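Local coordinates for large adhesion protein (Lap) involved in biofilm formation (Marinobacter hydrocarbonoclasticus, PDB 6XI3), which probably holds the adhesive parts of a biofilm-forming bacterial adhesin away from the cell through calcium-linked tandem Ig-like beta-sandwich domains, at residues Gly48-Val53 against Ala75-Asp80; Ala238-Thr243 against Leu255-Ser260; Val335-Thr340 against Val350-Thr355. All blocks are in the same frame, centred on the assembly; numbering follows the deposited sequence.

Contact 1: residues Gly48-Val53 against Ala75-Asp80; sequences GTTTDV and ATVGAD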
loop_
_atom_site.group_PDB
_atom_site.type_symbol
_atom_site.label_atom_id
_atom_site.label_comp_id
_atom_site.label_asym_id
_atom_site.label_seq_id
_atom_site.Cartn_x
_atom_site.Cartn_y
_atom_site.Cartn_z
ATOM N N GLY A 48 56.553 -32.960 -15.665
ATOM C CA GLY A 48 57.592 -32.610 -14.687
ATOM C C GLY A 48 58.942 -33.156 -15.077
ATOM O O GLY A 48 59.120 -33.671 -16.242
ATOM N N THR A 49 59.850 -33.043 -14.128
ATOM C CA THR A 49 61.272 -33.431 -14.242
ATOM C C THR A 49 61.644 -34.185 -12.978
ATOM O O THR A 49 61.010 -33.962 -11.926
ATOM C CB THR A 49 62.179 -32.203 -14.433
ATOM O OG1 THR A 49 62.083 -31.436 -13.227
ATOM C CG2 THR A 49 61.781 -31.379 -15.639
ATOM N N THR A 50 62.709 -34.973 -13.070
ATOM C CA THR A 50 63.285 -35.706 -11.928
ATOM C C THR A 50 64.786 -35.653 -12.055
ATOM O O THR A 50 65.252 -35.531 -13.179
ATOM C CB THR A 50 62.834 -37.172 -11.858
ATOM O OG1 THR A 50 63.270 -37.826 -13.060
ATOM C CG2 THR A 50 61.352 -37.297 -11.649
ATOM N N THR A 51 65.459 -35.760 -10.920
ATOM C CA THR A 51 66.926 -35.944 -10.808
ATOM C C THR A 51 67.113 -37.186 -9.955
ATOM O O THR A 51 66.422 -37.270 -8.907
ATOM C CB THR A 51 67.608 -34.715 -10.179
ATOM O OG1 THR A 51 67.229 -33.557 -10.917
ATOM C CG2 THR A 51 69.117 -34.805 -10.200
ATOM N N ASP A 52 67.962 -38.112 -10.397
ATOM C CA ASP A 52 68.366 -39.291 -9.601
ATOM C C ASP A 52 67.158 -40.185 -9.371
ATOM O O ASP A 52 67.188 -40.915 -8.374
ATOM C CB ASP A 52 68.897 -38.914 -8.214
ATOM C CG ASP A 52 70.257 -38.261 -8.268
ATOM O OD1 ASP A 52 70.882 -38.295 -9.351
ATOM O OD2 ASP A 52 70.677 -37.706 -7.228
ATOM N N VAL A 53 66.156 -40.121 -10.244
ATOM C CA VAL A 53 65.091 -41.158 -10.333
ATOM C C VAL A 53 65.399 -42.011 -11.564
ATOM O O VAL A 53 65.687 -41.431 -12.643
ATOM C CB VAL A 53 63.684 -40.534 -10.403
ATOM C CG1 VAL A 53 62.609 -41.595 -10.548
ATOM C CG2 VAL A 53 63.392 -39.620 -9.209
ATOM N N ALA A 75 52.442 -41.709 -14.039
ATOM C CA ALA A 75 53.241 -41.464 -15.254
ATOM C C ALA A 75 54.567 -42.194 -15.161
ATOM O O ALA A 75 55.022 -42.404 -14.024
ATOM C CB ALA A 75 53.494 -39.992 -15.404
ATOM N N THR A 76 55.206 -42.466 -16.303
ATOM C CA THR A 76 56.551 -43.102 -16.312
ATOM C C THR A 76 57.647 -42.053 -16.591
ATOM O O THR A 76 57.543 -41.235 -17.518
ATOM C CB THR A 76 56.595 -44.313 -17.235
ATOM O OG1 THR A 76 55.766 -45.358 -16.712
ATOM C CG2 THR A 76 58.015 -44.817 -17.404
ATOM N N VAL A 77 58.707 -42.098 -15.801
ATOM C CA VAL A 77 59.940 -41.291 -15.987
ATOM C C VAL A 77 60.673 -41.765 -17.245
ATOM O O VAL A 77 61.039 -42.983 -17.340
ATOM C CB VAL A 77 60.820 -41.359 -14.724
ATOM C CG1 VAL A 77 62.113 -40.613 -14.914
ATOM C CG2 VAL A 77 60.085 -40.844 -13.490
ATOM N N GLY A 78 60.957 -40.830 -18.143
ATOM C CA GLY A 78 61.652 -41.113 -19.409
ATOM C C GLY A 78 63.153 -41.261 -19.198
ATOM O O GLY A 78 63.654 -41.022 -18.043
ATOM N N ALA A 79 63.860 -41.638 -20.258
ATOM C CA ALA A 79 65.336 -41.662 -20.331
ATOM C C ALA A 79 65.903 -40.351 -19.769
ATOM O O ALA A 79 66.860 -40.441 -19.040
ATOM C CB ALA A 79 65.818 -41.922 -21.751
ATOM N N ASP A 80 65.305 -39.198 -20.072
ATOM C CA ASP A 80 65.839 -37.851 -19.705
ATOM C C ASP A 80 65.285 -37.344 -18.362
ATOM O O ASP A 80 65.542 -36.165 -17.970
ATOM C CB ASP A 80 65.586 -36.863 -20.842
ATOM C CG ASP A 80 64.135 -36.447 -21.007
ATOM O OD1 ASP A 80 63.249 -36.857 -20.199
ATOM O OD2 ASP A 80 63.902 -35.693 -21.929
#
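Thr50, near the end of strand 43-51, meets Val77, which comes just after strand 70-76, and the two side chains reach for each other tip to tip. With chi1 at 61°, the Thr50 hydroxyl sits between the backbone N and the carbonyl carbon, and OG1 comes 3.5 Å from Val77 CG1. That approach is a van der Waals one. The polar side of OG1 is served by the carbonyl oxygen of Gly81, to which it donates a hydrogen bond, so the hydroxyl is anchored beside a methyl group rather than pointed at a polar partner there. The threonine methyl touches more loosely, CG2 of Thr50 lying 4.2 Å from CG2 of Val77. Strands 43-51 and 70-76 belong to the two facing sheets of an Ig-like beta-sandwich, the first of three strands and the second of four, and the contact lies between them at the end where both strands give way to loops. At Asp52 the chain takes up a left-handed backbone conformation (phi 65°), which breaks the alternation of the strand and allows Val53, three residues after Thr50, to turn to the same partner. OD2 of the Asp52 carboxylate accepts a hydrogen bond from the backbone N of Ala27 at the start of the model. Val53, buried, then crosses Val77 at about a right angle, with Val53 CG1 3.9 Å from Val77 CG2, the methyl that Thr50 CG2 also approaches.

Contact 2: residues Ala238-Thr243 against Leu255-Ser260; sequences ANLSGT and LTVTDS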
loop_
_atom_site.group_PDB
_atom_site.type_symbol
_atom_site.label_atom_id
_atom_site.label_comp_id
_atom_site.label_asym_id
_atom_site.label_seq_id
_atom_site.Cartn_x
_atom_site.Cartn_y
_atom_site.Cartn_z
ATOM N N ALA A 238 -15.844 23.344 9.948
ATOM C CA ALA A 238 -16.009 21.956 10.413
ATOM C C ALA A 238 -14.651 21.378 10.750
ATOM O O ALA A 238 -13.663 21.691 10.045
ATOM C CB ALA A 238 -16.719 21.105 9.397
ATOM N N ASN A 239 -14.628 20.584 11.814
ATOM C CA ASN A 239 -13.467 19.737 12.190
ATOM C C ASN A 239 -13.814 18.272 11.935
ATOM O O ASN A 239 -14.800 17.789 12.487
ATOM C CB ASN A 239 -13.070 19.956 13.637
ATOM C CG ASN A 239 -12.647 21.389 13.927
ATOM O OD1 ASN A 239 -12.544 22.243 13.029
ATOM N ND2 ASN A 239 -12.397 21.649 15.200
ATOM N N LEU A 240 -13.004 17.621 11.119
ATOM C CA LEU A 240 -13.219 16.236 10.630
ATOM C C LEU A 240 -12.011 15.402 11.043
ATOM O O LEU A 240 -10.886 15.961 11.128
ATOM C CB LEU A 240 -13.349 16.273 9.109
ATOM C CG LEU A 240 -14.346 17.276 8.543
ATOM C CD1 LEU A 240 -14.320 17.257 7.016
ATOM C CD2 LEU A 240 -15.753 17.002 9.068
ATOM N N SER A 241 -12.214 14.119 11.300
ATOM C CA SER A 241 -11.089 13.192 11.576
ATOM C C SER A 241 -11.507 11.794 11.150
ATOM O O SER A 241 -12.685 11.579 10.827
ATOM C CB SER A 241 -10.688 13.205 13.044
ATOM O OG SER A 241 -11.783 12.873 13.885
ATOM N N GLY A 242 -10.578 10.860 11.272
ATOM C CA GLY A 242 -10.923 9.454 11.125
ATOM C C GLY A 242 -9.702 8.586 11.271
ATOM O O GLY A 242 -8.618 9.099 11.684
ATOM N N THR A 243 -9.923 7.329 10.939
ATOM C CA THR A 243 -8.962 6.215 11.095
ATOM C C THR A 243 -8.879 5.516 9.749
ATOM O O THR A 243 -9.821 5.642 8.936
ATOM C CB THR A 243 -9.386 5.211 12.183
ATOM O OG1 THR A 243 -10.565 4.548 11.721
ATOM C CG2 THR A 243 -9.666 5.849 13.522
ATOM N N LEU A 255 -12.113 14.475 0.871
ATOM C CA LEU A 255 -13.349 14.615 1.647
ATOM C C LEU A 255 -14.303 15.480 0.852
ATOM O O LEU A 255 -13.837 16.329 0.084
ATOM C CB LEU A 255 -13.066 15.219 3.018
ATOM C CG LEU A 255 -12.168 14.374 3.918
ATOM C CD1 LEU A 255 -10.792 14.975 3.990
ATOM C CD2 LEU A 255 -12.751 14.250 5.298
ATOM N N THR A 256 -15.594 15.237 1.023
ATOM C CA THR A 256 -16.631 16.133 0.465
ATOM C C THR A 256 -17.611 16.379 1.590
ATOM O O THR A 256 -17.762 15.458 2.436
ATOM C CB THR A 256 -17.335 15.576 -0.783
ATOM O OG1 THR A 256 -18.017 14.397 -0.359
ATOM C CG2 THR A 256 -16.390 15.304 -1.924
ATOM N N VAL A 257 -18.088 17.623 1.667
ATOM C CA VAL A 257 -19.165 18.036 2.600
ATOM C C VAL A 257 -20.319 18.529 1.734
ATOM O O VAL A 257 -20.118 19.494 0.972
ATOM C CB VAL A 257 -18.722 19.130 3.589
ATOM C CG1 VAL A 257 -19.788 19.355 4.641
ATOM C CG2 VAL A 257 -17.392 18.827 4.244
ATOM N N THR A 258 -21.484 17.905 1.899
ATOM C CA THR A 258 -22.662 18.114 1.032
ATOM C C THR A 258 -23.791 18.637 1.921
ATOM O O THR A 258 -24.042 18.049 2.986
ATOM C CB THR A 258 -22.989 16.849 0.224
ATOM O OG1 THR A 258 -21.819 16.397 -0.473
ATOM C CG2 THR A 258 -24.076 17.093 -0.805
ATOM N N ASP A 259 -24.413 19.720 1.493
ATOM C CA ASP A 259 -25.476 20.392 2.266
ATOM C C ASP A 259 -26.832 19.926 1.721
ATOM O O ASP A 259 -26.850 19.092 0.820
ATOM C CB ASP A 259 -25.272 21.905 2.266
ATOM C CG ASP A 259 -25.674 22.663 1.000
ATOM O OD1 ASP A 259 -26.175 22.047 0.032
ATOM O OD2 ASP A 259 -25.410 23.857 0.979
ATOM N N SER A 260 -27.901 20.451 2.312
ATOM C CA SER A 260 -29.312 20.046 2.089
ATOM C C SER A 260 -29.812 20.539 0.721
ATOM O O SER A 260 -30.878 20.087 0.305
ATOM C CB SER A 260 -30.176 20.569 3.211
ATOM O OG SER A 260 -30.085 21.988 3.347
#
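Leu240 of strand 237-245 leans across the interior toward Leu255 and Val257 of strand 252-258. Starting at its root, CB of Leu240 already lies 4.4 Å from CD2 of Leu255, a loose approach to the end of that side chain. CG is placed anti to the carbonyl carbon and beside the backbone N (chi1 -51°); it stands a little farther back and serves mainly to direct the two methyl branches. CD1 does the touching. It continues the chain in an extended line from CA (chi2 177°), which carries it down to 3.8 Å from CD2 of Leu255. The same CD1 methyl also comes within 4.4 Å of CG2 of Val257, so one methyl group rests against two residues of the opposite strand, the leucine more closely than the valine. CD2 of Leu240 turns off from this line and makes no contact with either partner. The two leucines slide past each other in opposite directions, and one terminal methyl of each makes the touch. All three residues are buried, and the interaction is purely apolar. Each strand keeps its backbone bonds for its own sheet: Leu240 pairs with Leu279 of strand 277-283. Other residues pack around the contact: Val294 of strand 290-299 against Leu240, Ala296 of that strand and Val226 of strand 223-232 against Leu255, and the loop residue Leu287 against Val257. Strands 237-245 and 252-258, consecutive in the chain, lie in the three-stranded and four-stranded sheets that face each other in one beta-sandwich, and this contact is part of the core between them.

Contact 3: residues Val335-Thr340 against Val350-Thr355; sequences VDLSGT and VNVTIT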
loop_
_atom_site.group_PDB
_atom_site.type_symbol
_atom_site.label_atom_id
_atom_site.label_comp_id
_atom_site.label_asym_id
_atom_site.label_seq_id
_atom_site.Cartn_x
_atom_site.Cartn_y
_atom_site.Cartn_z
ATOM N N VAL A 335 -57.815 42.122 2.746
ATOM C CA VAL A 335 -56.618 42.500 3.521
ATOM C C VAL A 335 -55.390 42.363 2.625
ATOM O O VAL A 335 -55.409 41.560 1.682
ATOM C CB VAL A 335 -56.471 41.715 4.831
ATOM C CG1 VAL A 335 -57.666 41.948 5.740
ATOM C CG2 VAL A 335 -56.253 40.232 4.609
ATOM N N ASP A 336 -54.402 43.214 2.859
ATOM C CA ASP A 336 -53.056 43.060 2.269
ATOM C C ASP A 336 -52.141 42.703 3.437
ATOM O O ASP A 336 -52.243 43.394 4.474
ATOM C CB ASP A 336 -52.596 44.314 1.516
ATOM C CG ASP A 336 -53.504 44.764 0.371
ATOM O OD1 ASP A 336 -54.336 43.979 -0.108
ATOM O OD2 ASP A 336 -53.350 45.907 -0.038
ATOM N N LEU A 337 -51.325 41.656 3.268
ATOM C CA LEU A 337 -50.395 41.107 4.278
ATOM C C LEU A 337 -49.003 41.134 3.657
ATOM O O LEU A 337 -48.918 41.033 2.457
ATOM C CB LEU A 337 -50.761 39.653 4.595
ATOM C CG LEU A 337 -52.191 39.404 5.040
ATOM C CD1 LEU A 337 -52.431 37.925 5.175
ATOM C CD2 LEU A 337 -52.479 40.107 6.361
ATOM N N SER A 338 -47.955 41.264 4.458
ATOM C CA SER A 338 -46.560 41.100 3.998
ATOM C C SER A 338 -45.741 40.488 5.132
ATOM O O SER A 338 -46.217 40.522 6.280
ATOM C CB SER A 338 -45.974 42.413 3.568
ATOM O OG SER A 338 -46.139 43.364 4.586
ATOM N N GLY A 339 -44.543 39.992 4.819
ATOM C CA GLY A 339 -43.665 39.475 5.876
ATOM C C GLY A 339 -42.236 39.347 5.410
ATOM O O GLY A 339 -41.960 39.614 4.248
ATOM N N THR A 340 -41.385 38.910 6.322
ATOM C CA THR A 340 -39.953 38.680 6.080
ATOM C C THR A 340 -39.643 37.321 6.664
ATOM O O THR A 340 -40.375 36.864 7.577
ATOM C CB THR A 340 -39.055 39.771 6.708
ATOM O OG1 THR A 340 -39.208 39.733 8.128
ATOM C CG2 THR A 340 -39.376 41.163 6.207
ATOM N N VAL A 350 -45.472 29.817 2.454
ATOM C CA VAL A 350 -45.876 30.450 3.721
ATOM C C VAL A 350 -47.360 30.168 3.876
ATOM O O VAL A 350 -48.093 30.616 2.983
ATOM C CB VAL A 350 -45.679 31.976 3.719
ATOM C CG1 VAL A 350 -45.996 32.509 5.106
ATOM C CG2 VAL A 350 -44.289 32.394 3.244
ATOM N N ASN A 351 -47.776 29.525 4.962
ATOM C CA ASN A 351 -49.226 29.312 5.251
ATOM C C ASN A 351 -49.713 30.472 6.127
ATOM O O ASN A 351 -49.044 30.780 7.158
ATOM C CB ASN A 351 -49.515 27.932 5.876
ATOM C CG ASN A 351 -49.268 26.773 4.922
ATOM O OD1 ASN A 351 -48.149 26.284 4.804
ATOM N ND2 ASN A 351 -50.288 26.320 4.218
ATOM N N VAL A 352 -50.857 31.066 5.759
ATOM C CA VAL A 352 -51.456 32.233 6.465
ATOM C C VAL A 352 -52.885 31.874 6.874
ATOM O O VAL A 352 -53.593 31.263 6.078
ATOM C CB VAL A 352 -51.408 33.499 5.599
ATOM C CG1 VAL A 352 -52.157 34.658 6.231
ATOM C CG2 VAL A 352 -49.976 33.920 5.295
ATOM N N THR A 353 -53.242 32.149 8.126
ATOM C CA THR A 353 -54.645 32.085 8.635
ATOM C C THR A 353 -55.048 33.480 9.115
ATOM O O THR A 353 -54.203 34.195 9.699
ATOM C CB THR A 353 -54.787 31.064 9.772
ATOM O OG1 THR A 353 -53.903 31.569 10.775
ATOM C CG2 THR A 353 -54.422 29.640 9.384
ATOM N N ILE A 354 -56.280 33.882 8.817
ATOM C CA ILE A 354 -56.907 35.099 9.393
ATOM C C ILE A 354 -58.138 34.587 10.141
ATOM O O ILE A 354 -58.966 33.961 9.481
ATOM C CB ILE A 354 -57.268 36.097 8.286
ATOM C CG1 ILE A 354 -56.043 36.419 7.421
ATOM C CG2 ILE A 354 -57.882 37.357 8.866
ATOM C CD1 ILE A 354 -56.412 36.626 5.985
ATOM N N THR A 355 -58.164 34.769 11.458
ATOM C CA THR A 355 -59.252 34.333 12.351
ATOM C C THR A 355 -60.008 35.578 12.825
ATOM O O THR A 355 -59.375 36.521 13.266
ATOM C CB THR A 355 -58.669 33.478 13.479
ATOM O OG1 THR A 355 -57.879 32.502 12.791
ATOM C CG2 THR A 355 -59.730 32.857 14.376
#
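Val335 and Leu337 meet Val352 and Ile354 with branched aliphatic side chains alone, no ring, amide or carboxylate lying between them. A flat group does sit on the residue between the first two, the carboxylate of Asp336, but it faces other partners: OD1 accepts a hydrogen bond from the backbone N of Gly378, and the side chain touches Thr327. In the interior the four apolar residues form two end-on pairs. Leu337 and Val352 approach tip to tip, with Leu337 CD1 only 3.4 Å from Val352 CG1, tighter than an ordinary van der Waals contact between methyls. The leucine has an extended shape (chi2 174°), which points CD1 at the opposing strand, and the valine answers with the branch lying anti to its own backbone N. Val335 and Ile354 also reach toward each other, the contact falling between Val335 CG2 and Ile354 CD1 at 3.9 Å. The two pairs are joined by a looser touch, Leu337 CD1 to Ile354 CD1 at 4.3 Å. The strand segments behind these side chains run at 138° to each other with their axes 10.5 Å apart, a spacing filled by side chains instead of backbone bonds. Val391 of strand 387-396 packs on both Leu337 and Ile354, and Leu325 of strand 320-329 on both Val335 and Leu337. The side chain of Ile354 is about 8 Å from a bound sodium ion, whose site involves Ser357, Val385 and Asp388. Aliphatic side chains meeting end to end from consecutive strands in facing sheets form part of the hydrophobic core, as in beta-sandwiches generally; here the sandwich is an Ig-like domain with a three-stranded sheet facing a four-stranded one.

In the fold
The contacts follow one another along a rod of four tandem beta-sandwiches: contact 1 in the first, contact 2 in the third and contact 3 in the fourth. Centres lie 98 Å apart for contacts 1 and 2, 40 Å for contacts 2 and 3. Each joins a three-stranded to a four-stranded sheet. Contacts 2 and 3 use equivalent strands, Leu240 corresponding to Leu337; in contact 1, strand 43-51 matches 237-245 and 334-342, but its partner 70-76 is the edge strand beside 58-64, the equivalent of 252-258 and 349-356. Between the last two domains sits a calcium site of Asp289, Asp315, Thr317, Asp343 and Asn399, consistent with calcium-stiffened junctions that keep the adhesin extended.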